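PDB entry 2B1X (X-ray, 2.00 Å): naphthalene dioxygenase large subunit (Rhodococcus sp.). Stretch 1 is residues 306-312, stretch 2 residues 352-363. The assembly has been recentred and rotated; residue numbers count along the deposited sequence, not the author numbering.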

ATOM      1  N   ASN A 306      18.301  -3.232 -30.507  1.00 13.07           N
ATOM      2  CA  ASN A 306      18.019  -3.461 -31.910  1.00 12.89           C
ATOM      3  C   ASN A 306      18.503  -4.869 -32.160  1.00 13.02           C
ATOM      4  O   ASN A 306      19.716  -5.116 -32.308  1.00 12.57           O
ATOM      5  CB  ASN A 306      18.750  -2.440 -32.800  1.00 13.33           C
ATOM      6  CG  ASN A 306      18.197  -2.360 -34.251  1.00 14.13           C
ATOM      7  OD1 ASN A 306      18.639  -1.523 -35.016  1.00 17.45           O
ATOM      8  ND2 ASN A 306      17.258  -3.227 -34.619  1.00 13.61           N
ATOM      9  N   PHE A 307      17.558  -5.802 -32.149  1.00 13.38           N
ATOM     10  CA  PHE A 307      17.877  -7.227 -32.065  1.00 13.45           C
ATOM     11  C   PHE A 307      17.234  -8.011 -33.198  1.00 13.84           C
ATOM     12  O   PHE A 307      16.158  -7.660 -33.689  1.00 13.38           O
ATOM     13  CB  PHE A 307      17.381  -7.843 -30.754  1.00 12.69           C
ATOM     14  CG  PHE A 307      17.922  -7.209 -29.495  1.00 13.85           C
ATOM     15  CD1 PHE A 307      17.141  -7.201 -28.350  1.00 12.75           C
ATOM     16  CD2 PHE A 307      19.200  -6.646 -29.429  1.00 13.88           C
ATOM     17  CE1 PHE A 307      17.624  -6.630 -27.128  1.00 14.08           C
ATOM     18  CE2 PHE A 307      19.670  -6.066 -28.226  1.00 13.29           C
ATOM     19  CZ  PHE A 307      18.877  -6.071 -27.079  1.00 12.27           C
ATOM     20  N   LEU A 308      17.865  -9.115 -33.559  1.00 14.62           N
ATOM     21  CA  LEU A 308      17.360 -10.010 -34.623  1.00 16.21           C
ATOM     22  C   LEU A 308      16.883 -11.263 -33.900  1.00 16.62           C
ATOM     23  O   LEU A 308      17.691 -11.946 -33.285  1.00 16.68           O
ATOM     24  CB  LEU A 308      18.520 -10.359 -35.546  1.00 16.73           C
ATOM     25  CG  LEU A 308      18.489 -10.558 -37.062  1.00 19.21           C
ATOM     26  CD1 LEU A 308      19.498 -11.642 -37.423  1.00 20.38           C
ATOM     27  CD2 LEU A 308      17.108 -10.852 -37.643  1.00 19.68           C
ATOM     28  N   MET A 309      15.582 -11.550 -33.925  1.00 17.70           N
ATOM     29  CA  MET A 309      15.009 -12.616 -33.068  1.00 18.36           C
ATOM     30  C   MET A 309      13.730 -13.199 -33.641  1.00 17.61           C
ATOM     31  O   MET A 309      12.959 -12.495 -34.324  1.00 16.85           O
ATOM     32  CB  MET A 309      14.723 -12.093 -31.642  1.00 19.73           C
ATOM     33  CG  MET A 309      15.139 -13.065 -30.502  1.00 25.22           C
ATOM     34  SD  MET A 309      16.253 -12.293 -29.308  1.00 37.14           S
ATOM     35  CE  MET A 309      15.673 -10.704 -29.329  1.00 27.38           C
ATOM     36  N   GLY A 310      13.533 -14.502 -33.405  1.00 17.27           N
ATOM     37  CA  GLY A 310      12.292 -15.194 -33.744  1.00 16.36           C
ATOM     38  C   GLY A 310      11.090 -14.728 -32.928  1.00 16.11           C
ATOM     39  O   GLY A 310      11.238 -14.291 -31.769  1.00 15.79           O
ATOM     40  N   LYS A 311       9.904 -14.791 -33.530  1.00 15.75           N
ATOM     41  CA  LYS A 311       8.648 -14.440 -32.850  1.00 16.22           C
ATOM     42  C   LYS A 311       8.067 -15.637 -32.082  1.00 16.15           C
ATOM     43  O   LYS A 311       7.031 -15.524 -31.415  1.00 16.20           O
ATOM     44  CB  LYS A 311       7.617 -13.888 -33.857  1.00 16.44           C
ATOM     45  CG  LYS A 311       7.014 -14.946 -34.760  1.00 15.57           C
ATOM     46  CD  LYS A 311       6.019 -14.333 -35.711  1.00 18.99           C
ATOM     47  CE  LYS A 311       5.770 -15.233 -36.890  1.00 20.47           C
ATOM     48  NZ  LYS A 311       4.346 -15.231 -37.263  1.00 24.28           N
ATOM     49  N   ASP A 312       8.752 -16.775 -32.197  1.00 16.24           N
ATOM     50  CA  ASP A 312       8.400 -18.035 -31.518  1.00 15.51           C
ATOM     51  C   ASP A 312       9.490 -19.073 -31.837  1.00 15.53           C
ATOM     52  O   ASP A 312      10.421 -18.781 -32.601  1.00 15.31           O
ATOM     53  CB  ASP A 312       6.978 -18.493 -31.881  1.00 15.27           C
ATOM     54  CG  ASP A 312       6.842 -18.879 -33.365  1.00 16.05           C
ATOM     55  OD1 ASP A 312       5.793 -18.590 -33.968  1.00 16.81           O
ATOM     56  OD2 ASP A 312       7.742 -19.428 -33.997  1.00 14.09           O
ATOM     57  N   ASP A 352       4.578  -5.965 -39.199  1.00 16.64           N
ATOM     58  CA  ASP A 352       3.920  -6.997 -38.407  1.00 16.95           C
ATOM     59  C   ASP A 352       4.898  -8.054 -37.869  1.00 16.57           C
ATOM     60  O   ASP A 352       4.867  -8.412 -36.687  1.00 16.57           O
ATOM     61  CB  ASP A 352       2.829  -7.695 -39.223  1.00 17.40           C
ATOM     62  CG  ASP A 352       1.944  -8.579 -38.351  1.00 20.82           C
ATOM     63  OD1 ASP A 352       1.396  -8.067 -37.342  1.00 25.72           O
ATOM     64  OD2 ASP A 352       1.764  -9.789 -38.554  1.00 23.79           O
ATOM     65  N   GLU A 353       5.759  -8.554 -38.740  1.00 15.75           N
ATOM     66  CA  GLU A 353       6.779  -9.527 -38.329  1.00 15.91           C
ATOM     67  C   GLU A 353       7.719  -8.986 -37.276  1.00 14.74           C
ATOM     68  O   GLU A 353       8.073  -9.691 -36.333  1.00 14.80           O
ATOM     69  CB  GLU A 353       7.601 -10.020 -39.533  1.00 15.68           C
ATOM     70  CG  GLU A 353       6.892 -11.024 -40.426  1.00 18.88           C
ATOM     71  CD  GLU A 353       6.284 -12.201 -39.671  1.00 24.19           C
ATOM     72  OE1 GLU A 353       6.931 -12.735 -38.738  1.00 24.14           O
ATOM     73  OE2 GLU A 353       5.150 -12.604 -40.011  1.00 26.65           O
ATOM     74  N   SER A 354       8.141  -7.740 -37.444  1.00 14.32           N
ATOM     75  CA  SER A 354       9.103  -7.133 -36.525  1.00 13.79           C
ATOM     76  C   SER A 354       8.456  -6.885 -35.138  1.00 13.68           C
ATOM     77  O   SER A 354       9.078  -7.074 -34.101  1.00 13.50           O
ATOM     78  CB  SER A 354       9.622  -5.816 -37.134  1.00 13.84           C
ATOM     79  OG  SER A 354      10.453  -5.113 -36.238  1.00 12.89           O
ATOM     80  N   TYR A 355       7.196  -6.472 -35.168  1.00 12.94           N
ATOM     81  CA  TYR A 355       6.344  -6.307 -33.996  1.00 12.48           C
ATOM     82  C   TYR A 355       6.191  -7.594 -33.201  1.00 12.09           C
ATOM     83  O   TYR A 355       6.331  -7.578 -31.968  1.00 12.19           O
ATOM     84  CB  TYR A 355       4.965  -5.805 -34.460  1.00 12.49           C
ATOM     85  CG  TYR A 355       3.801  -6.033 -33.503  1.00 12.61           C
ATOM     86  CD1 TYR A 355       3.813  -5.510 -32.202  1.00 13.71           C
ATOM     87  CD2 TYR A 355       2.682  -6.735 -33.915  1.00 13.80           C
ATOM     88  CE1 TYR A 355       2.713  -5.713 -31.340  1.00 13.54           C
ATOM     89  CE2 TYR A 355       1.584  -6.932 -33.081  1.00 14.06           C
ATOM     90  CZ  TYR A 355       1.620  -6.411 -31.779  1.00 13.92           C
ATOM     91  OH  TYR A 355       0.542  -6.592 -30.951  1.00 15.88           O
ATOM     92  N   LYS A 356       5.891  -8.702 -33.873  1.00 11.82           N
ATOM     93  CA  LYS A 356       5.781  -9.991 -33.187  1.00 12.44           C
ATOM     94  C   LYS A 356       7.152 -10.469 -32.623  1.00 12.16           C
ATOM     95  O   LYS A 356       7.225 -11.021 -31.519  1.00 12.06           O
ATOM     96  CB  LYS A 356       5.130 -11.054 -34.074  1.00 13.64           C
ATOM     97  CG  LYS A 356       3.705 -10.713 -34.616  1.00 14.55           C
ATOM     98  CD  LYS A 356       2.694 -10.494 -33.466  1.00 23.59           C
ATOM     99  CE  LYS A 356       1.241 -10.377 -33.934  1.00 24.45           C
ATOM    100  NZ  LYS A 356       0.749 -11.577 -34.757  1.00 29.15           N
ATOM    101  N   SER A 357       8.229 -10.238 -33.359  1.00 11.51           N
ATOM    102  CA  SER A 357       9.555 -10.595 -32.854  1.00 11.14           C
ATOM    103  C   SER A 357       9.897  -9.841 -31.566  1.00 10.59           C
ATOM    104  O   SER A 357      10.389 -10.445 -30.602  1.00 10.63           O
ATOM    105  CB  SER A 357      10.606 -10.360 -33.923  1.00 11.11           C
ATOM    106  OG  SER A 357      10.493 -11.400 -34.855  1.00 12.30           O
ATOM    107  N   TYR A 358       9.641  -8.535 -31.560  1.00  9.97           N
ATOM    108  CA  TYR A 358       9.760  -7.725 -30.344  1.00 10.74           C
ATOM    109  C   TYR A 358       8.846  -8.227 -29.207  1.00 11.12           C
ATOM    110  O   TYR A 358       9.274  -8.320 -28.037  1.00 11.43           O
ATOM    111  CB  TYR A 358       9.361  -6.272 -30.666  1.00 10.30           C
ATOM    112  CG  TYR A 358       8.937  -5.456 -29.439  1.00 10.33           C
ATOM    113  CD1 TYR A 358       9.897  -4.999 -28.518  1.00 10.19           C
ATOM    114  CD2 TYR A 358       7.595  -5.145 -29.201  1.00 10.43           C
ATOM    115  CE1 TYR A 358       9.539  -4.277 -27.397  1.00 12.26           C
ATOM    116  CE2 TYR A 358       7.217  -4.388 -28.029  1.00 12.45           C
ATOM    117  CZ  TYR A 358       8.204  -3.959 -27.163  1.00 13.91           C
ATOM    118  OH  TYR A 358       7.858  -3.208 -26.051  1.00 14.58           O
ATOM    119  N   LEU A 359       7.581  -8.512 -29.548  1.00 10.79           N
ATOM    120  CA  LEU A 359       6.536  -8.668 -28.522  1.00 11.16           C
ATOM    121  C   LEU A 359       6.724  -9.946 -27.692  1.00 11.76           C
ATOM    122  O   LEU A 359       6.480  -9.929 -26.461  1.00 12.68           O
ATOM    123  CB  LEU A 359       5.147  -8.627 -29.157  1.00 10.73           C
ATOM    124  CG  LEU A 359       3.924  -8.542 -28.248  1.00 11.58           C
ATOM    125  CD1 LEU A 359       3.861  -7.230 -27.490  1.00 10.17           C
ATOM    126  CD2 LEU A 359       2.669  -8.786 -29.034  1.00  9.06           C
ATOM    127  N   ARG A 360       7.185 -11.024 -28.335  1.00 10.69           N
ATOM    128  CA  ARG A 360       7.296 -12.333 -27.673  1.00 10.76           C
ATOM    129  C   ARG A 360       8.612 -12.488 -26.933  1.00 11.39           C
ATOM    130  O   ARG A 360       8.750 -13.428 -26.125  1.00 11.57           O
ATOM    131  CB  ARG A 360       7.080 -13.498 -28.657  1.00 10.30           C
ATOM    132  CG  ARG A 360       5.595 -13.781 -28.933  1.00 10.59           C
ATOM    133  CD  ARG A 360       4.996 -12.778 -29.921  1.00 12.24           C
ATOM    134  NE  ARG A 360       3.672 -13.117 -30.448  1.00 12.24           N
ATOM    135  CZ  ARG A 360       3.448 -13.898 -31.506  1.00 12.34           C
ATOM    136  NH1 ARG A 360       4.461 -14.472 -32.163  1.00 10.75           N
ATOM    137  NH2 ARG A 360       2.195 -14.094 -31.899  1.00  8.59           N
ATOM    138  N   THR A 361       9.544 -11.541 -27.163  1.00 11.11           N
ATOM    139  CA  THR A 361      10.877 -11.564 -26.534  1.00 11.21           C
ATOM    140  C   THR A 361      11.055 -10.507 -25.465  1.00 12.13           C
ATOM    141  O   THR A 361      11.489 -10.826 -24.352  1.00 12.61           O
ATOM    142  CB  THR A 361      12.041 -11.494 -27.585  1.00 10.86           C
ATOM    143  OG1 THR A 361      11.949 -10.283 -28.346  1.00 11.57           O
ATOM    144  CG2 THR A 361      11.904 -12.625 -28.621  1.00  9.79           C
ATOM    145  N   PHE A 362      10.697  -9.262 -25.800  1.00 12.53           N
ATOM    146  CA  PHE A 362      10.859  -8.145 -24.891  1.00 12.22           C
ATOM    147  C   PHE A 362       9.508  -7.489 -24.547  1.00 12.07           C
ATOM    148  O   PHE A 362       8.460  -7.945 -24.994  1.00 13.48           O
ATOM    149  CB  PHE A 362      11.931  -7.153 -25.417  1.00 11.30           C
ATOM    150  CG  PHE A 362      13.328  -7.692 -25.269  1.00 13.20           C
ATOM    151  CD1 PHE A 362      13.832  -8.616 -26.186  1.00  9.96           C
ATOM    152  CD2 PHE A 362      14.106  -7.350 -24.172  1.00 13.21           C
ATOM    153  CE1 PHE A 362      15.109  -9.174 -26.008  1.00 13.01           C
ATOM    154  CE2 PHE A 362      15.410  -7.894 -23.984  1.00 15.38           C
ATOM    155  CZ  PHE A 362      15.894  -8.822 -24.909  1.00 13.42           C
ATOM    156  N   GLY A 363       9.524  -6.453 -23.725  1.00 11.36           N
ATOM    157  CA  GLY A 363       8.265  -5.949 -23.204  1.00 11.93           C
ATOM    158  C   GLY A 363       7.715  -6.769 -22.030  1.00 12.00           C
ATOM    159  O   GLY A 363       8.357  -7.704 -21.528  1.00 11.71           O
TER
HETATM  160  O   HOH W   1       3.756 -16.695 -33.740  1.00 24.12           O

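The strand that carries F307 and M309 leads into a short segment through K311 and D312, and this segment lies against one side of the helix in stretch 2. The backbones come closest at K311 and S357, whose CA atoms are 4.0 Å apart. At this approach the CB of K311 points sideways. G310 has no side chain, and a CB there would be crowded by D312 O, 3.1 Å away.

Two main-chain carbonyls at the end of stretch 1 have no strand partner in stretch 2; side chains of stretch 2 meet them instead. S357, with chi1 in the m well, gives its hydroxyl to the carbonyl of M309, S357 OG to M309 O at 2.7 Å. Three residues further on, R360 NH1 donates to the carbonyl oxygen of K311, O, at 2.9 Å, with the acceptor near the guanidinium plane and an N-H...O angle of 135°. The same NH1 also donates to a water 2.8 Å away, which lies 2.8 Å from D312 OD1 and is placed to donate to it, though other acceptors compete for its protons. One arginine nitrogen thus serves stretch 1 directly and also meets a water beside D312. R360 NE and NH2 are satisfied elsewhere in the structure, a sensible arrangement for a buried guanidinium.

T361 shows the complementary rule. Its hydroxyl is spent within its own stretch, T361 OG1 donating to S357 O at 2.7 Å, and with chi1 at p its methyl packs against stretch 1: T361 CG2 lies 3.6 Å from G310 O and 3.8 Å from M309 CG. A beta-branched residue thus pays its polar debt locally and offers carbon to the interface.

Elsewhere in the contact, the packing is apolar. The alternation of the strand points F307 and M309 toward stretch 2 while L308 points away. F362, just past T361, receives both: F307 CE1 sits over one face of its ring, 3.6 Å from F362 CZ, while M309's long, unbranched side chain brings its methyl CE to the ring edge, 3.7 Å from F362 CE1. The two phenyl rings meet obliquely, planes at 49° and centroids 5.2 Å apart.

At K311 the contact becomes more open. K311 is the residue most covered by the other stretch; its aliphatic atoms pack on K356, K311 CD 3.8 Å from K356 CB. Its ammonium makes a long salt bridge to E353, K311 NZ to E353 OE1 at 3.9 Å, while carbon comes nearer the carboxylate, K311 CE to E353 OE1 at 3.3 Å. The charge pair is loose, whereas the two direct hydrogen bonds to carbonyls are short.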